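Local coordinates for BH2331 protein (Bacillus halodurans, PDB 1VL5) that probably transfers methyl groups from S-adenosylmethionine, as a member of the methyltransferase superfamily whose substrate is not known, at residues A[143-154]-A[165-173]; A[154-162]-A[199-209]. All coordinates share one frame; numbering follows the deposited sequence.

Interaction 1. Residues A[143-154]-A[165-173]; sequences APENDAFDVFYN and HRAWKKSDW
Two charged side chains of 165-173, Arg166 and Lys169, converge on the carboxylate of Asp150 at the start of helix 147-160. Arg166 takes it end-on: NH1 lies 2.8 Å from Asp150 OD1 and NH2 bonds OD2, both on syn lone pairs, with the two planes 29° apart. Lys169 NZ reaches Asp150 OD2 at 2.7 Å from the anti side, so that oxygen is held by two cations. Lys169 NZ also meets Asp147 OD1 from above its carboxylate plane at 3.0 Å and donates to Pro144 O and Glu145 O. Asp172 OD2 closes the network by accepting from Arg166 NH2 and from Lys169 N. With an alanine in place of Lys169, Asp147 would probably be left without its cation and the carbonyls of Pro144 and Glu145 without this donor, although Arg166 would still hold Asp150.

Hydrogen bonds to amides, hydroxyl and backbone flank the salt bridges. Residues 143-146 lead from strand 134-142 into helix 147-160, and Ala143 N bonds Trp168 O at 3.0 Å and 169°. The amide of Asn154 reads the backbone of Ala167 in both directions: OD1 accepts from Ala167 N at 2.8 Å and ND2 donates to Ala167 O at 2.9 Å, each in the carbonyl plane of its acceptor. ND2 also bonds Asp150 OD1, and His164 donates to Asn154 OD1, which fixes the amide's rotation. Glu145, bent at chi2 (-60°), turns its carboxylate onto the start of helix 170-180: OE2 accepts from Ser171 N at 3.1 Å and OE1 from Ser171 OG.

Ala167 CB sits at the ring edge of Tyr153, 3.7 Å from CE2.

Two cations shared among three carboxylates would probably offset most of their charge, and polar bonds tie the first turns of helix 147-160 to the loop 165-169 and the start of helix 170-180.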
loop_
_atom_site.group_PDB
_atom_site.type_symbol
_atom_site.label_atom_id
_atom_site.label_comp_id
_atom_site.label_asym_id
_atom_site.label_seq_id
_atom_site.Cartn_x
_atom_site.Cartn_y
_atom_site.Cartn_z
ATOM N N ALA A 143 9.008 -3.361 6.047
ATOM C CA ALA A 143 9.833 -3.440 7.239
ATOM C C ALA A 143 11.197 -4.044 6.911
ATOM O O ALA A 143 11.290 -4.864 6.002
ATOM C CB ALA A 143 9.114 -4.324 8.287
ATOM N N PRO A 144 12.243 -3.609 7.622
ATOM C CA PRO A 144 13.568 -4.223 7.516
ATOM C C PRO A 144 13.551 -5.718 7.778
ATOM O O PRO A 144 12.707 -6.269 8.520
ATOM C CB PRO A 144 14.364 -3.525 8.624
ATOM C CG PRO A 144 13.744 -2.237 8.765
ATOM C CD PRO A 144 12.271 -2.450 8.517
ATOM N N GLU A 145 14.530 -6.379 7.209
ATOM C CA GLU A 145 14.717 -7.766 7.497
ATOM C C GLU A 145 15.172 -7.940 8.937
ATOM O O GLU A 145 14.809 -8.920 9.591
ATOM C CB GLU A 145 15.727 -8.371 6.540
ATOM C CG GLU A 145 15.308 -8.422 5.125
ATOM C CD GLU A 145 14.048 -9.241 4.879
ATOM O OE1 GLU A 145 13.866 -10.325 5.503
ATOM O OE2 GLU A 145 13.249 -8.754 4.045
ATOM N N ASN A 146 15.934 -6.981 9.437
ATOM C CA ASN A 146 16.400 -6.999 10.835
ATOM C C ASN A 146 15.181 -6.927 11.777
ATOM O O ASN A 146 14.346 -6.053 11.603
ATOM C CB ASN A 146 17.342 -5.817 11.063
ATOM C CG ASN A 146 17.818 -5.714 12.522
ATOM O OD1 ASN A 146 17.060 -5.398 13.450
ATOM N ND2 ASN A 146 19.051 -6.026 12.713
ATOM N N ASP A 147 15.033 -7.891 12.702
ATOM C CA ASP A 147 13.803 -8.001 13.491
ATOM C C ASP A 147 13.566 -6.863 14.449
ATOM O O ASP A 147 12.402 -6.456 14.648
ATOM C CB ASP A 147 13.708 -9.336 14.263
ATOM C CG ASP A 147 13.576 -10.526 13.351
ATOM O OD1 ASP A 147 12.651 -10.556 12.481
ATOM O OD2 ASP A 147 14.441 -11.389 13.436
ATOM N N ALA A 148 14.643 -6.374 15.071
ATOM C CA ALA A 148 14.537 -5.270 16.013
ATOM C C ALA A 148 14.044 -4.021 15.313
ATOM O O ALA A 148 13.181 -3.313 15.860
ATOM C CB ALA A 148 15.862 -4.984 16.678
ATOM N N PHE A 149 14.564 -3.773 14.109
ATOM C CA PHE A 149 14.142 -2.620 13.309
ATOM C C PHE A 149 12.765 -2.759 12.708
ATOM O O PHE A 149 12.012 -1.771 12.538
ATOM C CB PHE A 149 15.207 -2.285 12.240
ATOM C CG PHE A 149 16.562 -1.903 12.819
ATOM C CD1 PHE A 149 16.657 -1.236 14.035
ATOM C CD2 PHE A 149 17.730 -2.096 12.082
ATOM C CE1 PHE A 149 17.883 -0.897 14.574
ATOM C CE2 PHE A 149 18.978 -1.735 12.597
ATOM C CZ PHE A 149 19.043 -1.090 13.838
ATOM N N ASP A 150 12.436 -3.990 12.332
ATOM C CA ASP A 150 11.096 -4.363 11.930
ATOM C C ASP A 150 10.066 -4.041 13.018
ATOM O O ASP A 150 9.087 -3.331 12.804
ATOM C CB ASP A 150 11.100 -5.881 11.626
ATOM C CG ASP A 150 9.723 -6.458 11.272
ATOM O OD1 ASP A 150 8.704 -5.776 11.345
ATOM O OD2 ASP A 150 9.664 -7.638 10.956
ATOM N N VAL A 151 10.286 -4.599 14.193
ATOM C CA VAL A 151 9.377 -4.441 15.293
ATOM C C VAL A 151 9.219 -2.946 15.684
ATOM O O VAL A 151 8.091 -2.457 15.954
ATOM C CB VAL A 151 9.792 -5.345 16.458
ATOM C CG1 VAL A 151 8.885 -5.167 17.684
ATOM C CG2 VAL A 151 9.696 -6.832 16.024
ATOM N N PHE A 152 10.323 -2.223 15.658
ATOM C CA PHE A 152 10.353 -0.837 16.048
ATOM C C PHE A 152 9.593 0.023 15.062
ATOM O O PHE A 152 8.794 0.871 15.469
ATOM C CB PHE A 152 11.833 -0.388 16.150
ATOM C CG PHE A 152 12.011 1.085 16.371
ATOM C CD1 PHE A 152 11.866 1.648 17.629
ATOM C CD2 PHE A 152 12.312 1.911 15.331
ATOM C CE1 PHE A 152 12.027 2.991 17.804
ATOM C CE2 PHE A 152 12.446 3.237 15.521
ATOM C CZ PHE A 152 12.315 3.781 16.752
ATOM N N TYR A 153 9.858 -0.200 13.768
ATOM C CA TYR A 153 9.234 0.538 12.679
ATOM C C TYR A 153 7.738 0.331 12.787
ATOM O O TYR A 153 6.979 1.273 12.771
ATOM C CB TYR A 153 9.752 0.067 11.292
ATOM C CG TYR A 153 8.974 0.677 10.169
ATOM C CD1 TYR A 153 9.080 2.028 9.896
ATOM C CD2 TYR A 153 8.069 -0.085 9.400
ATOM C CE1 TYR A 153 8.311 2.631 8.865
ATOM C CE2 TYR A 153 7.269 0.540 8.372
ATOM C CZ TYR A 153 7.406 1.878 8.128
ATOM O OH TYR A 153 6.644 2.509 7.131
ATOM N N ASN A 154 7.317 -0.917 12.942
ATOM C CA ASN A 154 5.920 -1.216 13.012
ATOM C C ASN A 154 5.256 -0.651 14.301
ATOM O O ASN A 154 4.113 -0.174 14.254
ATOM C CB ASN A 154 5.697 -2.722 12.892
ATOM C CG ASN A 154 5.548 -3.156 11.464
ATOM O OD1 ASN A 154 4.607 -2.732 10.797
ATOM N ND2 ASN A 154 6.506 -3.941 10.954
ATOM N N HIS A 165 -2.022 -2.462 10.810
ATOM C CA HIS A 165 -1.725 -3.816 11.252
ATOM C C HIS A 165 -0.235 -4.142 11.169
ATOM O O HIS A 165 0.459 -4.305 12.192
ATOM C CB HIS A 165 -2.551 -4.837 10.483
ATOM C CG HIS A 165 -2.249 -6.256 10.880
ATOM N ND1 HIS A 165 -2.069 -6.629 12.193
ATOM C CD2 HIS A 165 -2.079 -7.382 10.147
ATOM C CE1 HIS A 165 -1.791 -7.918 12.249
ATOM N NE2 HIS A 165 -1.805 -8.404 11.024
ATOM N N ARG A 166 0.284 -4.243 9.951
ATOM C CA ARG A 166 1.687 -4.619 9.790
ATOM C C ARG A 166 2.214 -4.264 8.435
ATOM O O ARG A 166 1.562 -4.502 7.423
ATOM C CB ARG A 166 1.901 -6.114 10.040
ATOM C CG ARG A 166 3.310 -6.555 9.825
ATOM C CD ARG A 166 3.606 -7.968 10.360
ATOM N NE ARG A 166 4.902 -8.451 9.867
ATOM C CZ ARG A 166 6.090 -7.981 10.270
ATOM N NH1 ARG A 166 6.158 -7.018 11.154
ATOM N NH2 ARG A 166 7.217 -8.450 9.752
ATOM N N ALA A 167 3.365 -3.615 8.446
ATOM C CA ALA A 167 4.229 -3.468 7.285
ATOM C C ALA A 167 5.171 -4.658 7.302
ATOM O O ALA A 167 5.967 -4.806 8.212
ATOM C CB ALA A 167 5.005 -2.152 7.365
ATOM N N TRP A 168 5.035 -5.528 6.298
ATOM C CA TRP A 168 5.704 -6.791 6.269
ATOM C C TRP A 168 7.093 -6.616 5.666
ATOM O O TRP A 168 7.357 -5.616 4.946
ATOM C CB TRP A 168 4.870 -7.805 5.485
ATOM C CG TRP A 168 3.547 -8.040 6.086
ATOM C CD1 TRP A 168 2.435 -7.239 5.958
ATOM C CD2 TRP A 168 3.155 -9.129 6.940
ATOM N NE1 TRP A 168 1.393 -7.771 6.683
ATOM C CE2 TRP A 168 1.813 -8.917 7.304
ATOM C CE3 TRP A 168 3.799 -10.266 7.405
ATOM C CZ2 TRP A 168 1.112 -9.803 8.123
ATOM C CZ3 TRP A 168 3.114 -11.122 8.248
ATOM C CH2 TRP A 168 1.777 -10.905 8.569
ATOM N N LYS A 169 7.988 -7.548 6.000
ATOM C CA LYS A 169 9.322 -7.611 5.388
ATOM C C LYS A 169 9.148 -7.911 3.906
ATOM O O LYS A 169 8.177 -8.566 3.496
ATOM C CB LYS A 169 10.229 -8.689 5.992
ATOM C CG LYS A 169 10.416 -8.654 7.530
ATOM C CD LYS A 169 11.260 -9.864 7.947
ATOM C CE LYS A 169 11.614 -10.053 9.454
ATOM N NZ LYS A 169 11.970 -8.836 10.148
ATOM N N LYS A 170 10.088 -7.416 3.110
ATOM C CA LYS A 170 10.196 -7.823 1.742
ATOM C C LYS A 170 10.230 -9.348 1.591
ATOM O O LYS A 170 9.569 -9.883 0.736
ATOM C CB LYS A 170 11.414 -7.147 1.103
ATOM C CG LYS A 170 11.258 -5.643 0.938
ATOM C CD LYS A 170 12.425 -4.984 0.167
ATOM C CE LYS A 170 13.773 -5.080 0.826
ATOM N NZ LYS A 170 13.844 -4.162 2.030
ATOM N N SER A 171 10.936 -10.053 2.481
ATOM C CA SER A 171 10.963 -11.518 2.472
ATOM C C SER A 171 9.605 -12.128 2.787
ATOM O O SER A 171 9.287 -13.199 2.271
ATOM C CB SER A 171 11.987 -12.055 3.476
ATOM O OG SER A 171 11.729 -11.497 4.759
ATOM N N ASP A 172 8.808 -11.441 3.605
ATOM C CA ASP A 172 7.467 -11.904 3.959
ATOM C C ASP A 172 6.616 -11.862 2.710
ATOM O O ASP A 172 5.854 -12.783 2.454
ATOM C CB ASP A 172 6.794 -11.019 5.013
ATOM C CG ASP A 172 7.402 -11.127 6.422
ATOM O OD1 ASP A 172 7.963 -12.179 6.785
ATOM O OD2 ASP A 172 7.280 -10.111 7.167
ATOM N N TRP A 173 6.697 -10.778 1.947
ATOM C CA TRP A 173 5.943 -10.667 0.697
ATOM C C TRP A 173 6.380 -11.697 -0.359
ATOM O O TRP A 173 5.556 -12.220 -1.075
ATOM C CB TRP A 173 6.030 -9.254 0.075
ATOM C CG TRP A 173 5.170 -8.302 0.753
ATOM C CD1 TRP A 173 5.559 -7.216 1.481
ATOM C CD2 TRP A 173 3.752 -8.342 0.812
ATOM N NE1 TRP A 173 4.457 -6.576 1.980
ATOM C CE2 TRP A 173 3.336 -7.246 1.584
ATOM C CE3 TRP A 173 2.780 -9.190 0.259
ATOM C CZ2 TRP A 173 2.010 -6.992 1.856
ATOM C CZ3 TRP A 173 1.459 -8.925 0.508
ATOM C CH2 TRP A 173 1.079 -7.822 1.294
HETATM O O HOH W 1 12.517 -6.154 4.028
#

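Interaction 2. Residues A[154-162]-A[199-209]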
loop_
_atom_site.group_PDB
_atom_site.type_symbol
_atom_site.label_atom_id
_atom_site.label_comp_id
_atom_site.label_asym_id
_atom_site.label_seq_id
_atom_site.Cartn_x
_atom_site.Cartn_y
_atom_site.Cartn_z
ATOM N N ASN A 154 7.317 -0.917 12.942
ATOM C CA ASN A 154 5.920 -1.216 13.012
ATOM C C ASN A 154 5.256 -0.651 14.301
ATOM O O ASN A 154 4.113 -0.174 14.254
ATOM C CB ASN A 154 5.697 -2.722 12.892
ATOM C CG ASN A 154 5.548 -3.156 11.464
ATOM O OD1 ASN A 154 4.607 -2.732 10.797
ATOM N ND2 ASN A 154 6.506 -3.941 10.954
ATOM N N TYR A 155 5.954 -0.723 15.434
ATOM C CA TYR A 155 5.410 -0.145 16.692
ATOM C C TYR A 155 5.128 1.359 16.511
ATOM O O TYR A 155 4.056 1.887 16.841
ATOM C CB TYR A 155 6.377 -0.369 17.866
ATOM C CG TYR A 155 5.944 0.353 19.128
ATOM C CD1 TYR A 155 5.123 -0.257 20.055
ATOM C CD2 TYR A 155 6.345 1.668 19.364
ATOM C CE1 TYR A 155 4.703 0.444 21.212
ATOM C CE2 TYR A 155 5.935 2.370 20.498
ATOM C CZ TYR A 155 5.113 1.774 21.424
ATOM O OH TYR A 155 4.740 2.534 22.569
ATOM N N VAL A 156 6.080 2.041 15.911
ATOM C CA VAL A 156 5.945 3.460 15.604
ATOM C C VAL A 156 4.787 3.785 14.650
ATOM O O VAL A 156 4.025 4.758 14.853
ATOM C CB VAL A 156 7.299 3.982 15.057
ATOM C CG1 VAL A 156 7.170 5.367 14.543
ATOM C CG2 VAL A 156 8.401 3.902 16.199
ATOM N N GLU A 157 4.643 2.982 13.597
ATOM C CA GLU A 157 3.537 3.144 12.658
ATOM C C GLU A 157 2.168 3.026 13.340
ATOM O O GLU A 157 1.213 3.792 13.035
ATOM C CB GLU A 157 3.635 2.065 11.587
ATOM C CG GLU A 157 4.730 2.264 10.621
ATOM C CD GLU A 157 4.550 3.534 9.833
ATOM O OE1 GLU A 157 3.481 3.749 9.233
ATOM O OE2 GLU A 157 5.501 4.325 9.826
ATOM N N LYS A 158 2.076 2.057 14.241
ATOM C CA LYS A 158 0.834 1.821 14.950
ATOM C C LYS A 158 0.483 2.855 16.024
ATOM O O LYS A 158 -0.685 3.143 16.253
ATOM C CB LYS A 158 0.761 0.444 15.530
ATOM C CG LYS A 158 -0.706 -0.019 15.710
ATOM C CD LYS A 158 -0.730 -1.538 15.903
ATOM C CE LYS A 158 -2.069 -2.038 16.416
ATOM N NZ LYS A 158 -3.146 -1.034 16.214
ATOM N N GLU A 159 1.485 3.401 16.684
ATOM C CA GLU A 159 1.224 4.523 17.587
ATOM C C GLU A 159 0.623 5.684 16.857
ATOM O O GLU A 159 -0.243 6.333 17.355
ATOM C CB GLU A 159 2.500 4.960 18.274
ATOM C CG GLU A 159 2.946 4.005 19.313
ATOM C CD GLU A 159 1.913 3.731 20.390
ATOM O OE1 GLU A 159 1.493 4.641 21.134
ATOM O OE2 GLU A 159 1.529 2.559 20.473
ATOM N N ARG A 160 1.090 5.927 15.657
ATOM C CA ARG A 160 0.616 7.015 14.846
ATOM C C ARG A 160 -0.748 6.746 14.151
ATOM O O ARG A 160 -1.549 7.672 13.986
ATOM C CB ARG A 160 1.722 7.346 13.865
ATOM C CG ARG A 160 1.379 8.471 12.895
ATOM C CD ARG A 160 1.181 7.887 11.575
ATOM N NE ARG A 160 0.797 8.865 10.603
ATOM C CZ ARG A 160 0.496 8.530 9.370
ATOM N NH1 ARG A 160 0.532 7.244 8.982
ATOM N NH2 ARG A 160 0.162 9.466 8.524
ATOM N N ASP A 161 -1.005 5.482 13.783
ATOM C CA ASP A 161 -2.238 5.055 13.122
ATOM C C ASP A 161 -2.720 3.766 13.749
ATOM O O ASP A 161 -2.255 2.692 13.420
ATOM C CB ASP A 161 -2.004 4.878 11.630
ATOM C CG ASP A 161 -3.262 4.426 10.869
ATOM O OD1 ASP A 161 -4.334 4.330 11.456
ATOM O OD2 ASP A 161 -3.130 4.130 9.674
ATOM N N TYR A 162 -3.658 3.894 14.679
ATOM C CA TYR A 162 -4.208 2.774 15.433
ATOM C C TYR A 162 -4.730 1.676 14.527
ATOM O O TYR A 162 -4.734 0.519 14.914
ATOM N N TRP A 199 3.396 14.161 9.259
ATOM C CA TRP A 199 3.030 12.751 9.241
ATOM C C TRP A 199 2.052 12.456 10.349
ATOM O O TRP A 199 1.071 11.781 10.136
ATOM C CB TRP A 199 4.312 11.934 9.386
ATOM C CG TRP A 199 4.184 10.455 9.465
ATOM C CD1 TRP A 199 3.826 9.594 8.461
ATOM C CD2 TRP A 199 4.481 9.644 10.595
ATOM N NE1 TRP A 199 3.874 8.310 8.902
ATOM C CE2 TRP A 199 4.253 8.301 10.213
ATOM C CE3 TRP A 199 4.895 9.921 11.901
ATOM C CZ2 TRP A 199 4.460 7.237 11.075
ATOM C CZ3 TRP A 199 5.077 8.872 12.771
ATOM C CH2 TRP A 199 4.847 7.535 12.350
ATOM N N CYS A 200 2.307 13.007 11.524
ATOM C CA CYS A 200 1.425 12.833 12.682
ATOM C C CYS A 200 0.116 13.542 12.495
ATOM O O CYS A 200 -0.920 13.015 12.873
ATOM C CB CYS A 200 2.094 13.332 13.978
ATOM S SG CYS A 200 3.286 12.158 14.658
ATOM N N ASP A 201 0.178 14.761 11.963
ATOM C CA ASP A 201 -0.976 15.570 11.802
ATOM C C ASP A 201 -1.953 15.052 10.749
ATOM O O ASP A 201 -3.127 15.343 10.823
ATOM C CB ASP A 201 -0.584 17.013 11.500
ATOM C CG ASP A 201 -0.074 17.768 12.734
ATOM O OD1 ASP A 201 -0.090 17.261 13.890
ATOM O OD2 ASP A 201 0.393 18.888 12.531
ATOM N N ARG A 202 -1.469 14.283 9.788
ATOM C CA ARG A 202 -2.327 13.595 8.826
ATOM C C ARG A 202 -3.232 12.584 9.499
ATOM O O ARG A 202 -4.344 12.372 9.036
ATOM C CB ARG A 202 -1.500 12.919 7.736
ATOM C CG ARG A 202 -0.749 13.929 6.837
ATOM C CD ARG A 202 -0.279 13.327 5.507
ATOM N NE ARG A 202 0.792 12.327 5.636
ATOM C CZ ARG A 202 2.107 12.575 5.705
ATOM N NH1 ARG A 202 2.589 13.815 5.712
ATOM N NH2 ARG A 202 2.957 11.556 5.791
HETATM N N MSE A 203 -2.778 11.987 10.604
HETATM C CA MSE A 203 -3.639 11.109 11.400
HETATM C C MSE A 203 -4.311 11.816 12.561
HETATM O O MSE A 203 -4.870 11.143 13.413
HETATM C CB MSE A 203 -2.870 9.901 11.956
HETATM C CG MSE A 203 -2.568 8.832 10.948
HETATM SE SE MSE A 203 -4.170 8.174 10.045
HETATM C CE MSE A 203 -5.408 7.948 11.615
ATOM N N ASN A 204 -4.267 13.141 12.620
ATOM C CA ASN A 204 -4.898 13.882 13.732
ATOM C C ASN A 204 -4.453 13.378 15.120
ATOM O O ASN A 204 -5.232 13.296 16.059
ATOM C CB ASN A 204 -6.416 13.840 13.599
ATOM C CG ASN A 204 -6.901 14.570 12.366
ATOM O OD1 ASN A 204 -6.518 15.712 12.121
ATOM N ND2 ASN A 204 -7.730 13.906 11.569
ATOM N N VAL A 205 -3.169 13.101 15.247
ATOM C CA VAL A 205 -2.603 12.657 16.525
ATOM C C VAL A 205 -2.614 13.838 17.481
ATOM O O VAL A 205 -2.374 14.962 17.043
ATOM C CB VAL A 205 -1.153 12.162 16.340
ATOM C CG1 VAL A 205 -0.580 11.643 17.660
ATOM C CG2 VAL A 205 -1.083 11.074 15.261
ATOM N N THR A 206 -2.875 13.594 18.769
ATOM C CA THR A 206 -2.926 14.666 19.751
ATOM C C THR A 206 -1.551 15.221 19.995
ATOM O O THR A 206 -0.569 14.524 19.858
ATOM C CB THR A 206 -3.485 14.215 21.148
ATOM O OG1 THR A 206 -2.641 13.200 21.706
ATOM C CG2 THR A 206 -4.883 13.677 21.048
ATOM N N THR A 207 -1.479 16.466 20.427
ATOM C CA THR A 207 -0.175 17.036 20.774
ATOM C C THR A 207 0.539 16.168 21.860
ATOM O O THR A 207 1.750 15.969 21.823
ATOM C CB THR A 207 -0.259 18.559 21.170
ATOM O OG1 THR A 207 -0.253 18.714 22.579
ATOM C CG2 THR A 207 -1.506 19.252 20.599
ATOM N N GLU A 208 -0.231 15.632 22.807
ATOM C CA GLU A 208 0.330 14.773 23.852
ATOM C C GLU A 208 0.883 13.473 23.309
ATOM O O GLU A 208 1.967 13.033 23.723
ATOM C CB GLU A 208 -0.717 14.445 24.931
ATOM C CG GLU A 208 -0.693 15.389 26.110
ATOM C CD GLU A 208 -1.840 15.127 27.082
ATOM O OE1 GLU A 208 -3.004 15.064 26.612
ATOM O OE2 GLU A 208 -1.568 14.992 28.302
ATOM N N LYS A 209 0.126 12.835 22.429
ATOM C CA LYS A 209 0.556 11.596 21.829
ATOM C C LYS A 209 1.799 11.829 20.942
ATOM O O LYS A 209 2.705 10.986 20.874
ATOM C CB LYS A 209 -0.604 10.983 21.057
ATOM C CG LYS A 209 -0.291 9.653 20.345
ATOM C CD LYS A 209 0.085 8.581 21.368
ATOM C CE LYS A 209 0.019 7.192 20.833
ATOM N NZ LYS A 209 -1.322 6.745 20.404
#
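A cation-pi stack at the C-terminal end of helix 147-160 joins it to the end of helix 196-202, where a Schellman motif with Asn204 as its C-prime residue turns the chain toward helix 207-218. The guanidinium of Arg160 lies flat on Trp199: its plane is 10° from that of the indole, and Arg160 CZ stands 3.7 Å from the centroid of the five-membered ring. The aliphatic part follows the same face, with Arg160 CD 3.6 Å from the centroid of the six-membered ring in a CH-pi contact. A bend at chi2 (-108°), away from the usual staggered values, lays the chain along the indole.

The guanidinium edge is used as well. Arg160 NE and NH2 both bond Trp199 O, each at 3.0 Å with an N-H...O angle of 142°, reaching it from one side of the carbonyl plane. One residue of 199-209 therefore supplies both the ring under the cation and the acceptor at its rim, which would restrain the group against tilting and turning. Across the opposite face comes selenomethionine Met203, its CG 3.4 Å from Arg160 NE, so the cation is sandwiched. Met203 CB and Val205 CG2 also approach Arg160 O.

At the far end of the indole, Val156 CG1 packs against Trp199 CH2 at 3.9 Å, while Glu157 OE2 comes within 3.3 Å of Trp199 CZ2 at an oblique angle. Glu159 OE1 forms a long salt bridge of 3.6 Å with Lys209 NZ, which also makes a weak bond to Glu159 O. Lys209 N is held by OG1 of Thr206, the N-cap residue of helix 207-218.

Beyond the contact, Phe194 of strand 183-195 and Phe240 of strand 236-250 meet the Trp199 indole, while Glu159 also touches Glu212 and Leu213 of helix 207-218.

Interactions 1 and 2 fasten successive parts of helix 147-160, with centres about 18 Å apart. They share Asn154, whose amide works in interaction 1 but makes no contact with 199-209. Their chemistry differs: shared carboxylates and backbone carbonyls hold the beginning of the helix to 165-173, whereas a stacked arginine holds its end to 199-209. Along the chain the segments alternate, and the shared helix is what links the two contacts. Their centres lie about 14 Å (interaction 1) and 18 Å (interaction 2) from the centre of the chain. The family's cofactor pocket would be expected near the Rossmann-type glycine pattern at Gly47 and Gly49, but no bound ligand here places either contact in an active site.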